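Aminodeoxyfutalosine deaminase (Deinococcus radiodurans, PDB 2IMR) catalyses the zinc-dependent deamination of aminodeoxyfutalosine to futalosine, a step in menaquinone biosynthesis. Local coordinates at residues Pro245-Leu248 and Glu249-Arg252; Asp260-Pro264 and Ala265-His269; Pro340-Ala344 and Ala345-Val349. All coordinates share one frame; numbering follows the deposited sequence.

Contact 1. Residues Pro245-Leu248 and Glu249-Arg252; sequences PTEL and EMFR
Leu248 and Arg252 meet one turn apart on helix 245-253, the short helix that follows strand 238-241 of the amidohydrolase barrel, the strand that carries the zinc ligand His240. The bonds from each residue to the fourth one on identify an alpha-helix: Glu249 N donates to Pro245 O at 3.1 Å, in the carbonyl plane, and Met250 N to Thr246 O at 3.2 Å, from above that plane. Further along the bonding slackens. Leu248 O accepts two weak bonds, from Phe251 N and Arg252 N, whose N-H...O angles are 121° and 131°. Leu248 turns CG to the side opposite its backbone N (chi1 172°), which brings CD2 over one face of the Arg252 guanidinium, off centre toward the rim and 3.5 Å from NH1. CD1 of Leu248 approaches Arg252 NE at 3.8 Å. The arginine chain, extended from CG to NE, runs back along the preceding turn, starting with CG 3.4 Å from Leu248 O. With an alanine in place of Arg252, CD2 of Leu248 would probably lose the guanidinium face it lies over, and CD1 its neighbour NE. One residue back, Glu247 O lies at the Phe251 ring edge, near its plane, 3.2 Å from CD1. The buried carboxylate of Glu247 looks elsewhere, OE2 accepting from Ala242 N and OE1 weakly from Glu243 N. This is consistent with Glu247 holding the backbone at Ala242 and, more weakly, at Glu243, the probable proton donor, while the Leu248-Arg252 side-chain contact is van der Waals only, a methyl over a charged guanidinium.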
loop_
_atom_site.group_PDB
_atom_site.type_symbol
_atom_site.label_atom_id
_atom_site.label_comp_id
_atom_site.label_asym_id
_atom_site.label_seq_id
_atom_site.Cartn_x
_atom_site.Cartn_y
_atom_site.Cartn_z
ATOM N N PRO A 245 8.841 -4.098 15.265
ATOM C CA PRO A 245 10.167 -4.620 15.614
ATOM C C PRO A 245 10.168 -6.006 16.254
ATOM O O PRO A 245 11.128 -6.762 16.095
ATOM C CB PRO A 245 10.739 -3.539 16.540
ATOM C CG PRO A 245 9.522 -2.880 17.116
ATOM C CD PRO A 245 8.596 -2.803 15.923
ATOM N N THR A 246 9.099 -6.341 16.971
ATOM C CA THR A 246 9.011 -7.641 17.623
ATOM C C THR A 246 8.912 -8.796 16.619
ATOM O O THR A 246 9.099 -9.960 16.983
ATOM C CB THR A 246 7.820 -7.693 18.608
ATOM O OG1 THR A 246 6.636 -7.212 17.967
ATOM C CG2 THR A 246 8.111 -6.830 19.834
ATOM N N GLU A 247 8.620 -8.482 15.359
ATOM C CA GLU A 247 8.551 -9.516 14.330
ATOM C C GLU A 247 9.987 -9.897 13.969
ATOM O O GLU A 247 10.330 -11.080 13.858
ATOM C CB GLU A 247 7.823 -9.004 13.080
ATOM C CG GLU A 247 7.735 -10.050 11.962
ATOM C CD GLU A 247 7.126 -9.505 10.682
ATOM O OE1 GLU A 247 6.232 -8.639 10.777
ATOM O OE2 GLU A 247 7.528 -9.952 9.583
ATOM N N LEU A 248 10.835 -8.889 13.793
ATOM C CA LEU A 248 12.235 -9.150 13.465
ATOM C C LEU A 248 12.884 -9.909 14.623
ATOM O O LEU A 248 13.698 -10.814 14.416
ATOM C CB LEU A 248 12.976 -7.831 13.232
ATOM C CG LEU A 248 14.495 -7.916 13.057
ATOM C CD1 LEU A 248 14.848 -8.725 11.812
ATOM C CD2 LEU A 248 15.057 -6.507 12.960
ATOM N N GLU A 249 12.509 -9.544 15.844
ATOM C CA GLU A 249 13.060 -10.190 17.030
ATOM C C GLU A 249 12.779 -11.693 17.091
ATOM O O GLU A 249 13.689 -12.485 17.343
ATOM C CB GLU A 249 12.525 -9.532 18.302
ATOM C CG GLU A 249 13.220 -10.027 19.569
ATOM C CD GLU A 249 12.697 -9.371 20.834
ATOM O OE1 GLU A 249 12.133 -8.258 20.750
ATOM O OE2 GLU A 249 12.865 -9.966 21.919
ATOM N N MET A 250 11.532 -12.098 16.862
ATOM C CA MET A 250 11.235 -13.522 16.939
ATOM C C MET A 250 11.889 -14.332 15.835
ATOM O O MET A 250 12.191 -15.509 16.034
ATOM C CB MET A 250 9.724 -13.786 16.988
ATOM C CG MET A 250 8.916 -13.306 15.815
ATOM S SD MET A 250 7.182 -13.818 16.028
ATOM C CE MET A 250 6.599 -13.614 14.359
ATOM N N PHE A 251 12.130 -13.725 14.677
ATOM C CA PHE A 251 12.796 -14.472 13.620
ATOM C C PHE A 251 14.251 -14.703 14.012
ATOM O O PHE A 251 14.895 -15.632 13.532
ATOM C CB PHE A 251 12.723 -13.740 12.279
ATOM C CG PHE A 251 11.510 -14.098 11.470
ATOM C CD1 PHE A 251 10.266 -13.561 11.785
ATOM C CD2 PHE A 251 11.599 -15.020 10.434
ATOM C CE1 PHE A 251 9.129 -13.941 11.079
ATOM C CE2 PHE A 251 10.470 -15.405 9.726
ATOM C CZ PHE A 251 9.232 -14.864 10.049
ATOM N N ARG A 252 14.752 -13.853 14.898
ATOM C CA ARG A 252 16.128 -13.952 15.366
ATOM C C ARG A 252 16.278 -14.851 16.588
ATOM O O ARG A 252 17.269 -15.571 16.707
ATOM C CB ARG A 252 16.668 -12.563 15.711
ATOM C CG ARG A 252 17.027 -11.707 14.507
ATOM C CD ARG A 252 17.364 -10.279 14.918
ATOM N NE ARG A 252 17.980 -9.538 13.820
ATOM C CZ ARG A 252 18.204 -8.226 13.824
ATOM N NH1 ARG A 252 17.864 -7.487 14.872
ATOM N NH2 ARG A 252 18.777 -7.652 12.774
#

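Contact 2. Residues Asp260-Pro264 and Ala265-His269; sequences DNRMP and ALYPH
A water bridges Arg262 to the residues that follow it: it accepts from Arg262 NE at 2.9 Å, lying in the guanidinium plane at its edge, and can donate to Pro264 O at 2.8 Å and to Pro268 O at 2.9 Å. More acceptors surround this water than it has protons, so not all of these bonds need be made at once. The arginine gets there by an extended chain whose CG stands between the backbone N and the carbonyl carbon (chi1 70°). On the way it crosses Tyr267, with CD of Arg262 3.7 Å from CD1 of the ring; the guanidinium and ring planes stand 78° apart, so the two groups do not stack. The far end of Arg262 is held by Trp259, which accepts from NH1 through its carbonyl oxygen and offers its ring for a cation-pi contact. Residues Pro264-Leu266 form a short 3-10 turn in the loop between helices 245-253 and 271-275. Its evidence is the bond from Leu266 N to Met263 O, three residues back, at 3.1 Å and followed by a weak one from Tyr267 N to Pro264 O at 3.4 Å. Across the same turn Met263 CB packs on Leu266 CG at 3.9 Å, and both side chains touch Gln110 of helix 106-111. Tyr267 is buried: its ring meets Trp259 edge-to-face, its OH is hydrogen-bonded to Ala111 O, and its side chain comes within about 6 Å of that of His213, a predicted substrate-binding residue.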
loop_
_atom_site.group_PDB
_atom_site.type_symbol
_atom_site.label_atom_id
_atom_site.label_comp_id
_atom_site.label_asym_id
_atom_site.label_seq_id
_atom_site.Cartn_x
_atom_site.Cartn_y
_atom_site.Cartn_z
ATOM N N ASP A 260 5.837 -14.407 22.340
ATOM C CA ASP A 260 5.558 -14.798 23.719
ATOM C C ASP A 260 4.239 -14.285 24.288
ATOM O O ASP A 260 3.856 -14.655 25.397
ATOM C CB ASP A 260 6.715 -14.378 24.634
ATOM C CG ASP A 260 8.043 -14.984 24.209
ATOM O OD1 ASP A 260 8.041 -15.900 23.357
ATOM O OD2 ASP A 260 9.090 -14.547 24.732
ATOM N N ASN A 261 3.538 -13.447 23.531
ATOM C CA ASN A 261 2.263 -12.891 23.992
ATOM C C ASN A 261 1.105 -13.176 23.033
ATOM O O ASN A 261 0.052 -12.545 23.106
ATOM C CB ASN A 261 2.411 -11.381 24.201
ATOM C CG ASN A 261 3.391 -11.044 25.311
ATOM O OD1 ASN A 261 4.211 -10.131 25.180
ATOM N ND2 ASN A 261 3.307 -11.779 26.416
ATOM N N ARG A 262 1.307 -14.135 22.137
ATOM C CA ARG A 262 0.291 -14.523 21.161
ATOM C C ARG A 262 -0.783 -15.355 21.848
ATOM O O ARG A 262 -0.619 -15.772 22.997
ATOM C CB ARG A 262 0.926 -15.393 20.076
ATOM C CG ARG A 262 1.323 -16.781 20.603
ATOM C CD ARG A 262 2.033 -17.632 19.566
ATOM N NE ARG A 262 2.327 -18.979 20.065
ATOM C CZ ARG A 262 3.194 -19.260 21.037
ATOM N NH1 ARG A 262 3.874 -18.291 21.639
ATOM N NH2 ARG A 262 3.384 -20.521 21.407
ATOM N N MET A 263 -1.885 -15.587 21.143
ATOM C CA MET A 263 -2.950 -16.436 21.662
ATOM C C MET A 263 -2.512 -17.807 21.158
ATOM O O MET A 263 -2.535 -18.065 19.959
ATOM C CB MET A 263 -4.300 -16.038 21.067
ATOM C CG MET A 263 -4.782 -14.677 21.542
ATOM S SD MET A 263 -6.443 -14.285 20.970
ATOM C CE MET A 263 -7.432 -15.122 22.221
ATOM N N PRO A 264 -2.091 -18.696 22.075
ATOM C CA PRO A 264 -1.615 -20.055 21.786
ATOM C C PRO A 264 -2.404 -20.936 20.818
ATOM O O PRO A 264 -1.810 -21.631 19.990
ATOM C CB PRO A 264 -1.488 -20.680 23.180
ATOM C CG PRO A 264 -2.484 -19.918 23.993
ATOM C CD PRO A 264 -2.264 -18.512 23.527
ATOM N N ALA A 265 -3.728 -20.909 20.910
ATOM C CA ALA A 265 -4.551 -21.741 20.041
ATOM C C ALA A 265 -4.511 -21.338 18.566
ATOM O O ALA A 265 -4.858 -22.132 17.698
ATOM C CB ALA A 265 -5.996 -21.739 20.544
ATOM N N LEU A 266 -4.075 -20.116 18.279
ATOM C CA LEU A 266 -4.032 -19.632 16.899
ATOM C C LEU A 266 -2.772 -19.993 16.116
ATOM O O LEU A 266 -2.705 -19.749 14.910
ATOM C CB LEU A 266 -4.190 -18.109 16.873
ATOM C CG LEU A 266 -5.384 -17.469 17.584
ATOM C CD1 LEU A 266 -5.412 -15.978 17.261
ATOM C CD2 LEU A 266 -6.676 -18.124 17.137
ATOM N N TYR A 267 -1.783 -20.576 16.788
ATOM C CA TYR A 267 -0.520 -20.917 16.131
ATOM C C TYR A 267 0.079 -22.248 16.574
ATOM O O TYR A 267 -0.287 -22.791 17.613
ATOM C CB TYR A 267 0.567 -19.886 16.473
ATOM C CG TYR A 267 0.371 -18.460 16.026
ATOM C CD1 TYR A 267 -0.381 -17.558 16.782
ATOM C CD2 TYR A 267 1.014 -17.990 14.885
ATOM C CE1 TYR A 267 -0.477 -16.211 16.407
ATOM C CE2 TYR A 267 0.928 -16.657 14.503
ATOM C CZ TYR A 267 0.184 -15.773 15.264
ATOM O OH TYR A 267 0.111 -14.461 14.864
ATOM N N PRO A 268 1.018 -22.783 15.776
ATOM C CA PRO A 268 1.685 -24.038 16.129
ATOM C C PRO A 268 2.458 -23.664 17.400
ATOM O O PRO A 268 2.562 -22.483 17.733
ATOM C CB PRO A 268 2.617 -24.274 14.946
ATOM C CG PRO A 268 1.820 -23.743 13.800
ATOM C CD PRO A 268 1.267 -22.442 14.362
ATOM N N HIS A 269 3.018 -24.643 18.101
ATOM C CA HIS A 269 3.728 -24.359 19.342
ATOM C C HIS A 269 5.037 -23.573 19.224
ATOM O O HIS A 269 5.465 -22.942 20.189
ATOM C CB HIS A 269 3.965 -25.668 20.099
ATOM C CG HIS A 269 2.702 -26.353 20.526
ATOM N ND1 HIS A 269 1.926 -25.901 21.572
ATOM C CD2 HIS A 269 2.074 -27.451 20.041
ATOM C CE1 HIS A 269 0.877 -26.693 21.715
ATOM N NE2 HIS A 269 0.944 -27.641 20.797
HETATM O O HOH W 1 1.036 -21.534 20.003
#

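Contact 3. Residues Pro340-Ala344 and Ala345-Val349; sequences PAFAA and AGVEV
The Phe342 ring is met at its edge by Val347, whose CB lies in the ring plane and whose CG1 is 3.9 Å from CD1 of the phenylalanine; the ring also stacks on that of Phe337. This apolar pair belongs to a Schellman motif that ends helix 339-344, in which the residues five apart that close the outer backbone bond also touch through their side chains. That outer bond runs from Val347 N to Phe342 O, 3.0 Å long and close to straight at 162°. The inner one, from Gly346 N to Ala343 O at 2.9 Å, comes from well above the carbonyl plane. Gly346 makes the reversal with a positive phi of 80°, a conformation that favours a residue without a side chain. One step earlier an alpha-helical bond persists, Ala345 N reaching Ala341 O at 3.1 Å, and the same N-H makes a weak second bond to Phe342 O, which therefore accepts from both Ala345 and Val347. Beyond the turn the chain enters strand 349-351, which runs parallel to its neighbour 322-324, so the motif serves as the return from helix to strand in the barrel. Val347 and Phe342 both touch Val322 of that neighbouring strand, and helix 309-318 covers them through Val315 and Ile312. Glu348 turns away, to a salt bridge with Arg393. Val349, in strand 349-351, faces back to the helix, its CG2 4.3 Å from Phe342 CB.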
loop_
_atom_site.group_PDB
_atom_site.type_symbol
_atom_site.label_atom_id
_atom_site.label_comp_id
_atom_site.label_asym_id
_atom_site.label_seq_id
_atom_site.Cartn_x
_atom_site.Cartn_y
_atom_site.Cartn_z
ATOM N N PRO A 340 14.605 6.852 2.762
ATOM C CA PRO A 340 15.862 7.187 2.081
ATOM C C PRO A 340 16.733 5.980 1.726
ATOM O O PRO A 340 17.356 5.953 0.659
ATOM C CB PRO A 340 16.545 8.166 3.044
ATOM C CG PRO A 340 15.847 7.956 4.357
ATOM C CD PRO A 340 14.428 7.653 3.982
ATOM N N ALA A 341 16.762 4.978 2.602
ATOM C CA ALA A 341 17.554 3.776 2.354
ATOM C C ALA A 341 16.982 2.987 1.175
ATOM O O ALA A 341 17.724 2.498 0.323
ATOM C CB ALA A 341 17.592 2.905 3.607
ATOM N N PHE A 342 15.659 2.865 1.125
ATOM C CA PHE A 342 15.008 2.142 0.040
ATOM C C PHE A 342 15.159 2.892 -1.283
ATOM O O PHE A 342 15.373 2.283 -2.334
ATOM C CB PHE A 342 13.527 1.928 0.364
ATOM C CG PHE A 342 13.262 0.716 1.221
ATOM C CD1 PHE A 342 12.958 -0.512 0.636
ATOM C CD2 PHE A 342 13.329 0.796 2.608
ATOM C CE1 PHE A 342 12.725 -1.647 1.425
ATOM C CE2 PHE A 342 13.099 -0.330 3.406
ATOM C CZ PHE A 342 12.796 -1.553 2.811
ATOM N N ALA A 343 15.050 4.213 -1.223
ATOM C CA ALA A 343 15.184 5.042 -2.415
ATOM C C ALA A 343 16.595 4.900 -2.984
ATOM O O ALA A 343 16.777 4.728 -4.189
ATOM C CB ALA A 343 14.904 6.491 -2.070
ATOM N N ALA A 344 17.590 4.969 -2.107
ATOM C CA ALA A 344 18.985 4.843 -2.519
ATOM C C ALA A 344 19.247 3.478 -3.159
ATOM O O ALA A 344 20.059 3.363 -4.076
ATOM C CB ALA A 344 19.900 5.050 -1.321
ATOM N N ALA A 345 18.549 2.449 -2.683
ATOM C CA ALA A 345 18.717 1.098 -3.219
ATOM C C ALA A 345 17.957 0.914 -4.528
ATOM O O ALA A 345 18.072 -0.125 -5.184
ATOM C CB ALA A 345 18.254 0.062 -2.194
ATOM N N GLY A 346 17.173 1.921 -4.899
ATOM C CA GLY A 346 16.422 1.864 -6.141
ATOM C C GLY A 346 15.143 1.052 -6.097
ATOM O O GLY A 346 14.649 0.604 -7.131
ATOM N N VAL A 347 14.602 0.868 -4.900
ATOM C CA VAL A 347 13.370 0.112 -4.725
ATOM C C VAL A 347 12.166 1.021 -4.952
ATOM O O VAL A 347 12.120 2.133 -4.434
ATOM C CB VAL A 347 13.301 -0.485 -3.302
ATOM C CG1 VAL A 347 12.002 -1.263 -3.122
ATOM C CG2 VAL A 347 14.506 -1.386 -3.065
ATOM N N GLU A 348 11.208 0.551 -5.746
ATOM C CA GLU A 348 9.996 1.312 -6.041
ATOM C C GLU A 348 9.141 1.387 -4.777
ATOM O O GLU A 348 8.795 0.362 -4.188
ATOM C CB GLU A 348 9.207 0.627 -7.160
ATOM C CG GLU A 348 7.891 1.309 -7.527
ATOM C CD GLU A 348 8.086 2.675 -8.154
ATOM O OE1 GLU A 348 8.584 3.589 -7.461
ATOM O OE2 GLU A 348 7.737 2.837 -9.344
ATOM N N VAL A 349 8.802 2.605 -4.369
ATOM C CA VAL A 349 8.002 2.817 -3.169
ATOM C C VAL A 349 6.643 3.427 -3.496
ATOM O O VAL A 349 6.541 4.341 -4.315
ATOM C CB VAL A 349 8.740 3.751 -2.181
ATOM C CG1 VAL A 349 7.909 3.949 -0.916
ATOM C CG2 VAL A 349 10.098 3.160 -1.829
#

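All three contacts are local features of the amidohydrolase barrel, arranged in series along the chain. Contacts 1 and 2 are neighbours, with centres 15 Å apart and nearest atoms about 6 Å apart, and although they do not touch, Phe216 connects them, since Glu247 and Met250 of contact 1 and Tyr267 of contact 2 all pack on it. Contact 1 lies nearer the active site: the side chain of Glu247 is about 5 Å from that of Glu243 and about 11 Å from the zinc ion; that of Tyr267 is about 14 Å from the zinc ion. Contact 3 stands apart, its centre 23 Å from that of contact 1 and 35 Å from that of contact 2.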